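Local coordinates for CBS domain protein (PDB 2NQW) that is of unknown function but may bind flavin adenine dinucleotide, the part here being its transporter-associated (CorC_HlyC) domain, at residues F19-V28 with G43-L52; Y69-T77 with I85-E93. All coordinates share one frame; numbering follows the deposited sequence. Where two conformers were deposited one is given.

From the N terminus, the first segment of interaction 1 begins at the end of strand 17-20, and its loop and helix start are met again at residues 43-52; this closes a loop of 14 residues, which takes in the rest of helix 25-32 and most of helix 40-43. Interaction 2 opens only afterwards, pairing 69-77 with 85-93 across a hairpin, so the two contacts follow one another without nesting or crossing. They meet through the sheet: strand 17-20 lies beside strand 84-89, with Phe-19 N 2.8 Å from Ile-87 O, a probable hydrogen bond. Interaction 1 thus ties two helix starts to the sheet whose inner hairpin is paired by interaction 2.

Interaction 1: residues F19-V28 with G43-L52; sequences FEGKTSLSDV and GDEVDTLSGL
Ser-24 and Thr-48, the N-caps of helices 25-32 and 49-57, face each other in a single backbone bridge, their CA atoms 4.0 Å apart. Three only moderately bent backbone bonds join residues 21-25 to residues 47-50. Ser-50 N reaches Gly-21 O at 3.0 Å, in the carbonyl plane and on a lone pair. Leu-49 N meets Thr-23 O at 2.9 Å almost head-on to the carbonyl. In return Leu-25 N donates to Asp-47 O at 3.0 Å, from above the carbonyl plane. Water 1 links the same Asp-47 O to Ser-26 N, accepting from the amide and donating to the carbonyl. The first amide of each helix therefore finds its acceptor in the facing segment. The third is capped locally: Ser-24 OG takes Asp-27 N and Thr-48 OG1 takes Gly-51 N, each 3.0 Å away. Both hydroxyls sit between their own backbone N and carbonyl carbon (chi1 68°), which turns them toward these N-H groups. In the type I turn 20-23, Glu-20 O accepts from Thr-23 N and Thr-23 OG1 on one face of its plane. Two leucines carry the apolar side. Leu-25 CD1 lies 3.8 Å from Val-46 CG2 while its CD2 rests on the backbone of Thr-48 and Leu-49; the Leu-49 and Phe-19 side chains cross at about a right angle, Leu-49 CD2 3.5 Å from Phe-19 CB. The contact bridges the N-terminal ends of both helices above the sheet, where Leu-49 lies on Ile-87 and Phe-74, Val-28 packs against Ile-89 and Phe-39, and Phe-19 stacks on Phe-9.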
# COMPACT_ATOMS: atom_id res chain seq x y z
N PHE A 19 0.82 -6.96 0.21
CA PHE A 19 1.18 -6.60 1.60
C PHE A 19 -0.04 -6.66 2.48
O PHE A 19 -1.15 -6.25 2.06
CB PHE A 19 1.71 -5.16 1.65
CG PHE A 19 3.20 -5.05 1.42
CD1 PHE A 19 4.07 -4.99 2.51
CD2 PHE A 19 3.73 -5.06 0.14
CE1 PHE A 19 5.47 -4.92 2.31
CE2 PHE A 19 5.11 -5.00 -0.07
CZ PHE A 19 5.98 -4.92 1.03
N GLU A 20 0.17 -7.02 3.74
CA GLU A 20 -0.86 -6.81 4.75
C GLU A 20 -1.17 -5.31 4.84
O GLU A 20 -0.26 -4.48 4.83
CB GLU A 20 -0.37 -7.33 6.12
CG GLU A 20 -0.16 -8.83 6.13
CD GLU A 20 0.43 -9.35 7.44
OE1 GLU A 20 0.91 -8.56 8.28
OE2 GLU A 20 0.46 -10.59 7.60
N GLY A 21 -2.46 -4.96 4.98
CA GLY A 21 -2.81 -3.54 5.02
C GLY A 21 -2.22 -2.80 6.21
O GLY A 21 -1.89 -1.61 6.11
N LYS A 22 -2.05 -3.50 7.33
CA LYS A 22 -1.52 -2.87 8.53
C LYS A 22 -0.03 -2.63 8.49
O LYS A 22 0.54 -2.04 9.43
CB LYS A 22 -1.83 -3.73 9.76
CG LYS A 22 -0.92 -4.96 9.86
CD LYS A 22 -1.15 -5.77 11.14
CE LYS A 22 -0.24 -6.98 11.16
NZ LYS A 22 1.19 -6.60 11.11
N THR A 23 0.65 -3.06 7.40
CA THR A 23 2.13 -2.90 7.39
C THR A 23 2.50 -1.42 7.49
O THR A 23 1.94 -0.58 6.75
CB THR A 23 2.70 -3.47 6.09
OG1 THR A 23 2.24 -4.82 5.90
CG2 THR A 23 4.25 -3.47 6.14
N SER A 24 3.44 -1.07 8.36
CA SER A 24 3.82 0.33 8.43
C SER A 24 4.47 0.77 7.10
O SER A 24 5.12 -0.03 6.41
CB SER A 24 4.77 0.56 9.58
OG SER A 24 6.02 -0.08 9.34
N LEU A 25 4.35 2.04 6.76
CA LEU A 25 5.08 2.55 5.60
C LEU A 25 6.58 2.38 5.77
O LEU A 25 7.27 2.09 4.79
CB LEU A 25 4.74 4.03 5.32
CG LEU A 25 3.26 4.27 4.92
CD1 LEU A 25 3.13 5.74 4.53
CD2 LEU A 25 2.91 3.39 3.73
N SER A 26 7.08 2.54 7.00
CA SER A 26 8.50 2.23 7.30
C SER A 26 8.86 0.84 6.82
O SER A 26 9.88 0.65 6.14
CB SER A 26 8.74 2.30 8.82
OG SER A 26 8.97 3.66 9.18
N ASP A 27 8.05 -0.14 7.19
CA ASP A 27 8.33 -1.52 6.84
C ASP A 27 8.16 -1.77 5.35
O ASP A 27 8.91 -2.57 4.78
CB ASP A 27 7.51 -2.50 7.66
CG ASP A 27 8.01 -2.62 9.10
OD1 ASP A 27 9.09 -2.04 9.44
OD2 ASP A 27 7.31 -3.27 9.89
N VAL A 28 7.20 -1.12 4.70
CA VAL A 28 7.12 -1.24 3.24
C VAL A 28 8.42 -0.72 2.60
O VAL A 28 8.98 -1.38 1.69
CB VAL A 28 5.90 -0.48 2.65
CG1 VAL A 28 5.88 -0.56 1.13
CG2 VAL A 28 4.56 -1.07 3.21
N GLY A 43 2.48 10.56 2.61
CA GLY A 43 2.85 9.42 3.44
C GLY A 43 3.29 9.84 4.82
O GLY A 43 3.15 9.08 5.78
N ASP A 44 3.83 11.05 4.95
CA ASP A 44 4.29 11.52 6.25
C ASP A 44 3.11 11.75 7.21
O ASP A 44 3.31 11.89 8.40
CB ASP A 44 5.04 12.85 6.09
CG ASP A 44 6.41 12.69 5.49
OD1 ASP A 44 6.95 11.56 5.42
OD2 ASP A 44 6.98 13.76 5.09
N GLU A 45 1.90 11.80 6.69
CA GLU A 45 0.71 12.06 7.50
C GLU A 45 0.11 10.81 8.10
O GLU A 45 -0.84 10.90 8.90
CB GLU A 45 -0.36 12.72 6.61
CG GLU A 45 0.10 14.11 6.11
CD GLU A 45 -0.69 14.74 4.95
OE1 GLU A 45 -1.69 14.14 4.49
OE2 GLU A 45 -0.25 15.83 4.50
N VAL A 46 0.63 9.63 7.73
CA VAL A 46 0.01 8.37 8.14
C VAL A 46 1.08 7.37 8.53
O VAL A 46 2.28 7.59 8.30
CB VAL A 46 -0.86 7.79 6.98
CG1 VAL A 46 -2.02 8.72 6.64
CG2 VAL A 46 0.03 7.49 5.76
N ASP A 47 0.64 6.25 9.09
CA ASP A 47 1.56 5.24 9.60
C ASP A 47 1.63 3.94 8.81
O ASP A 47 2.62 3.21 8.91
CB ASP A 47 1.23 4.86 11.07
CG ASP A 47 2.26 3.93 11.66
OD1 ASP A 47 3.45 4.28 11.56
OD2 ASP A 47 1.88 2.86 12.19
N THR A 48 0.56 3.61 8.09
CA THR A 48 0.47 2.29 7.46
C THR A 48 0.11 2.37 5.99
O THR A 48 -0.33 3.42 5.51
CB THR A 48 -0.57 1.39 8.16
OG1 THR A 48 -1.86 1.97 7.90
CG2 THR A 48 -0.31 1.27 9.69
N LEU A 49 0.27 1.25 5.30
CA LEU A 49 -0.09 1.17 3.90
C LEU A 49 -1.59 1.42 3.67
O LEU A 49 -1.98 2.17 2.76
CB LEU A 49 0.38 -0.19 3.35
CG LEU A 49 0.24 -0.36 1.84
CD1 LEU A 49 1.05 0.63 1.03
CD2 LEU A 49 0.65 -1.79 1.50
N SER A 50 -2.44 0.81 4.50
CA SER A 50 -3.86 1.10 4.36
C SER A 50 -4.13 2.57 4.70
O SER A 50 -4.97 3.19 4.05
CB SER A 50 -4.68 0.14 5.23
OG SER A 50 -4.35 0.32 6.58
N GLY A 51 -3.39 3.15 5.65
CA GLY A 51 -3.55 4.58 5.94
C GLY A 51 -3.21 5.43 4.73
O GLY A 51 -3.91 6.43 4.46
N LEU A 52 -2.14 5.09 4.01
CA LEU A 52 -1.79 5.85 2.81
C LEU A 52 -2.94 5.75 1.79
O LEU A 52 -3.31 6.74 1.16
CB LEU A 52 -0.50 5.32 2.21
CG LEU A 52 -0.05 6.03 0.92
CD1 LEU A 52 0.21 7.53 1.14
CD2 LEU A 52 1.22 5.34 0.42
O HOH W 1 5.55 4.07 9.04

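Interaction 2: residues Y69-T77 with I85-E93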
# COMPACT_ATOMS: atom_id res chain seq x y z
N TYR A 69 0.08 6.85 -6.26
CA TYR A 69 1.00 7.85 -5.73
C TYR A 69 2.30 7.58 -6.49
O TYR A 69 3.07 6.68 -6.11
CB TYR A 69 1.20 7.69 -4.19
CG TYR A 69 1.89 8.91 -3.61
CD1 TYR A 69 1.14 10.02 -3.22
CD2 TYR A 69 3.27 8.98 -3.53
CE1 TYR A 69 1.75 11.17 -2.75
CE2 TYR A 69 3.89 10.11 -3.06
CZ TYR A 69 3.13 11.20 -2.66
OH TYR A 69 3.78 12.34 -2.22
N GLU A 70 2.49 8.30 -7.60
CA GLU A 70 3.49 7.89 -8.58
C GLU A 70 4.85 7.70 -7.90
O GLU A 70 5.26 8.54 -7.10
CB GLU A 70 3.61 8.90 -9.72
CG GLU A 70 2.44 8.89 -10.71
CD GLU A 70 2.46 7.70 -11.65
OE1 GLU A 70 3.35 6.86 -11.56
OE2 GLU A 70 1.59 7.65 -12.55
N PRO A 71 5.60 6.64 -8.26
CA PRO A 71 5.37 5.67 -9.32
C PRO A 71 4.53 4.47 -8.89
O PRO A 71 4.47 3.49 -9.63
CB PRO A 71 6.79 5.21 -9.66
CG PRO A 71 7.46 5.20 -8.30
CD PRO A 71 6.94 6.49 -7.64
N PHE A 72 3.89 4.54 -7.72
CA PHE A 72 3.18 3.37 -7.17
C PHE A 72 1.72 3.37 -7.55
O PHE A 72 1.07 4.41 -7.61
CB PHE A 72 3.31 3.40 -5.63
CG PHE A 72 4.74 3.43 -5.15
CD1 PHE A 72 5.29 4.61 -4.69
CD2 PHE A 72 5.54 2.31 -5.26
CE1 PHE A 72 6.61 4.65 -4.30
CE2 PHE A 72 6.90 2.36 -4.87
CZ PHE A 72 7.43 3.52 -4.40
N ARG A 73 1.20 2.17 -7.73
CA ARG A 73 -0.23 1.97 -7.86
C ARG A 73 -0.63 0.89 -6.86
O ARG A 73 0.06 -0.15 -6.75
CB ARG A 73 -0.59 1.51 -9.29
CG ARG A 73 -2.09 1.37 -9.51
CD ARG A 73 -2.37 0.87 -10.98
NE ARG A 73 -3.81 0.71 -11.21
CZ ARG A 73 -4.62 1.72 -11.51
NH1 ARG A 73 -4.12 2.94 -11.63
NH2 ARG A 73 -5.93 1.50 -11.68
N PHE A 74 -1.72 1.14 -6.15
CA PHE A 74 -2.18 0.26 -5.08
C PHE A 74 -3.58 -0.24 -5.39
O PHE A 74 -4.38 0.50 -6.00
CB PHE A 74 -2.32 1.09 -3.79
CG PHE A 74 -1.05 1.82 -3.39
CD1 PHE A 74 0.06 1.11 -2.95
CD2 PHE A 74 -0.95 3.21 -3.46
CE1 PHE A 74 1.23 1.76 -2.60
CE2 PHE A 74 0.24 3.88 -3.09
CZ PHE A 74 1.32 3.13 -2.64
N GLN A 75 -3.88 -1.47 -5.00
CA GLN A 75 -5.24 -1.97 -5.16
C GLN A 75 -5.62 -2.73 -3.89
O GLN A 75 -4.84 -3.53 -3.36
CB GLN A 75 -5.31 -2.92 -6.36
CG GLN A 75 -6.71 -3.54 -6.60
CD GLN A 75 -6.69 -4.40 -7.84
OE1 GLN A 75 -5.95 -4.12 -8.79
NE2 GLN A 75 -7.54 -5.40 -7.88
N VAL A 76 -6.84 -2.46 -3.39
CA VAL A 76 -7.33 -3.23 -2.22
C VAL A 76 -7.75 -4.59 -2.76
O VAL A 76 -8.72 -4.68 -3.51
CB VAL A 76 -8.53 -2.53 -1.54
CG1 VAL A 76 -9.12 -3.42 -0.45
CG2 VAL A 76 -8.06 -1.23 -0.95
N THR A 77 -7.04 -5.65 -2.34
CA THR A 77 -7.38 -6.98 -2.85
C THR A 77 -8.21 -7.78 -1.85
O THR A 77 -8.92 -8.69 -2.27
CB THR A 77 -6.11 -7.76 -3.19
OG1 THR A 77 -5.24 -7.74 -2.05
CG2 THR A 77 -5.43 -7.13 -4.43
N ILE A 85 -7.33 -5.50 4.53
CA ILE A 85 -6.38 -6.48 5.05
C ILE A 85 -5.28 -6.84 4.05
O ILE A 85 -4.24 -7.34 4.48
CB ILE A 85 -7.05 -7.69 5.65
CG1 ILE A 85 -7.74 -8.54 4.60
CG2 ILE A 85 -8.01 -7.27 6.79
CD1 ILE A 85 -8.43 -9.82 5.19
N GLU A 86 -5.48 -6.59 2.75
CA GLU A 86 -4.38 -6.82 1.80
C GLU A 86 -4.45 -5.77 0.72
O GLU A 86 -5.53 -5.45 0.21
CB GLU A 86 -4.50 -8.20 1.17
CG GLU A 86 -3.27 -8.59 0.31
CD GLU A 86 -3.47 -9.97 -0.27
OE1 GLU A 86 -4.34 -10.11 -1.16
OE2 GLU A 86 -2.76 -10.92 0.14
N ILE A 87 -3.26 -5.25 0.40
CA ILE A 87 -3.08 -4.32 -0.69
C ILE A 87 -2.03 -4.87 -1.65
O ILE A 87 -0.94 -5.30 -1.22
CB ILE A 87 -2.66 -2.92 -0.16
CG1 ILE A 87 -3.89 -2.24 0.47
CG2 ILE A 87 -2.08 -2.02 -1.27
CD1 ILE A 87 -3.56 -0.98 1.30
N LYS A 88 -2.36 -4.82 -2.94
CA LYS A 88 -1.39 -5.08 -4.00
C LYS A 88 -0.64 -3.81 -4.33
O LYS A 88 -1.26 -2.75 -4.52
CB LYS A 88 -2.13 -5.55 -5.25
CG LYS A 88 -1.24 -5.66 -6.46
CD LYS A 88 -2.00 -6.32 -7.64
CE LYS A 88 -1.14 -6.22 -8.90
NZ LYS A 88 -1.84 -6.90 -10.05
N ILE A 89 0.70 -3.93 -4.43
CA ILE A 89 1.54 -2.85 -4.99
C ILE A 89 1.97 -3.37 -6.37
O ILE A 89 2.57 -4.46 -6.48
CB ILE A 89 2.75 -2.54 -4.07
CG1 ILE A 89 2.26 -2.10 -2.69
CG2 ILE A 89 3.65 -1.51 -4.76
CD1 ILE A 89 3.38 -1.80 -1.69
N PHE A 90 1.62 -2.62 -7.41
CA PHE A 90 1.96 -3.03 -8.77
C PHE A 90 3.47 -2.94 -8.99
O PHE A 90 4.19 -2.28 -8.23
CB PHE A 90 1.20 -2.15 -9.77
CG PHE A 90 -0.22 -2.57 -10.01
CD1 PHE A 90 -0.58 -3.20 -11.19
CD2 PHE A 90 -1.19 -2.34 -9.03
CE1 PHE A 90 -1.91 -3.60 -11.41
CE2 PHE A 90 -2.52 -2.72 -9.23
CZ PHE A 90 -2.87 -3.36 -10.43
N PRO A 91 3.96 -3.59 -10.06
CA PRO A 91 5.40 -3.42 -10.34
C PRO A 91 5.70 -1.95 -10.58
O PRO A 91 4.87 -1.25 -11.19
CB PRO A 91 5.60 -4.22 -11.64
CG PRO A 91 4.36 -5.13 -11.75
CD PRO A 91 3.26 -4.39 -11.08
N PHE A 92 6.87 -1.48 -10.16
CA PHE A 92 7.21 -0.06 -10.33
C PHE A 92 8.64 0.08 -10.84
O PHE A 92 9.51 -0.78 -10.58
CB PHE A 92 6.99 0.74 -9.03
CG PHE A 92 7.69 0.17 -7.85
CD1 PHE A 92 8.99 0.61 -7.54
CD2 PHE A 92 7.09 -0.80 -7.05
CE1 PHE A 92 9.67 0.06 -6.46
CE2 PHE A 92 7.78 -1.35 -5.98
CZ PHE A 92 9.06 -0.91 -5.68
N GLU A 93 8.90 1.11 -11.62
CA GLU A 93 10.27 1.39 -12.02
C GLU A 93 10.81 2.52 -11.11
O GLU A 93 10.13 3.00 -10.20
CB GLU A 93 10.36 1.77 -13.51
CG GLU A 93 10.25 0.60 -14.53
CD GLU A 93 10.44 1.06 -16.00
OE1 GLU A 93 11.54 0.85 -16.55
OE2 GLU A 93 9.50 1.64 -16.59
OXT GLU A 93 11.95 2.96 -11.26
O HOH W 2 3.39 1.06 -10.51
O HOH W 3 3.30 0.25 -8.05
O HOH W 4 -4.66 -6.29 -10.14
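Gln-75 and Lys-88 form a hydrogen-bonded antiparallel pair: Gln-75 N donates to Lys-88 O and Lys-88 N to Gln-75 O, at 3.0 and 2.8 Å, both in the carbonyl plane. Phe-90 N to Arg-73 O, nearly straight at 173°, and Thr-77 N to Glu-86 O extend the ladder either way. At the Thr-77 end the hydroxyl OG1 donates to Glu-86 OE1 over 2.7 Å, using the carboxylate's anti lone pair, and the same oxygen accepts from Gln-78 NE2; two donors thus hold this carboxylate. On the side bearing Arg-73, Gln-75 and Lys-88, the Phe-90 ring is sandwiched. Arg-73 CD lies over one face, 4.0 Å from the centroid, and Lys-88 CE covers the opposite face. The arginine runs beside the ring because its CG is anti to the backbone N (chi1 -176°) and the chain stays extended to NE. Gln-75 OE1 meets the ring edge 3.6 Å from Phe-90 CZ, and water 4 joins that oxygen to Lys-88 NZ. Water 3 replaces the return bond between Arg-73 N and Phe-90 O; further along, water 2 joins Pro-71 O to Pro-91 O. There Phe-72 directs its edge at the face of Phe-92 in a T-shaped pair, centroids 4.9 Å apart and planes at 62°. Phe-74 packs against Ile-87 and Ile-89 on the other side, with its ring edge toward Ile-89 CG1, and Leu-49, Leu-52 and Phe-53 of helix 49-57 cover it. This is a two-stranded antiparallel hairpin of inner strands, 84-89 being the middle one of five, flanked by 17-20 and 66-69, with a classic beta bulge where Ile-85 and Glu-86 face Gln-78.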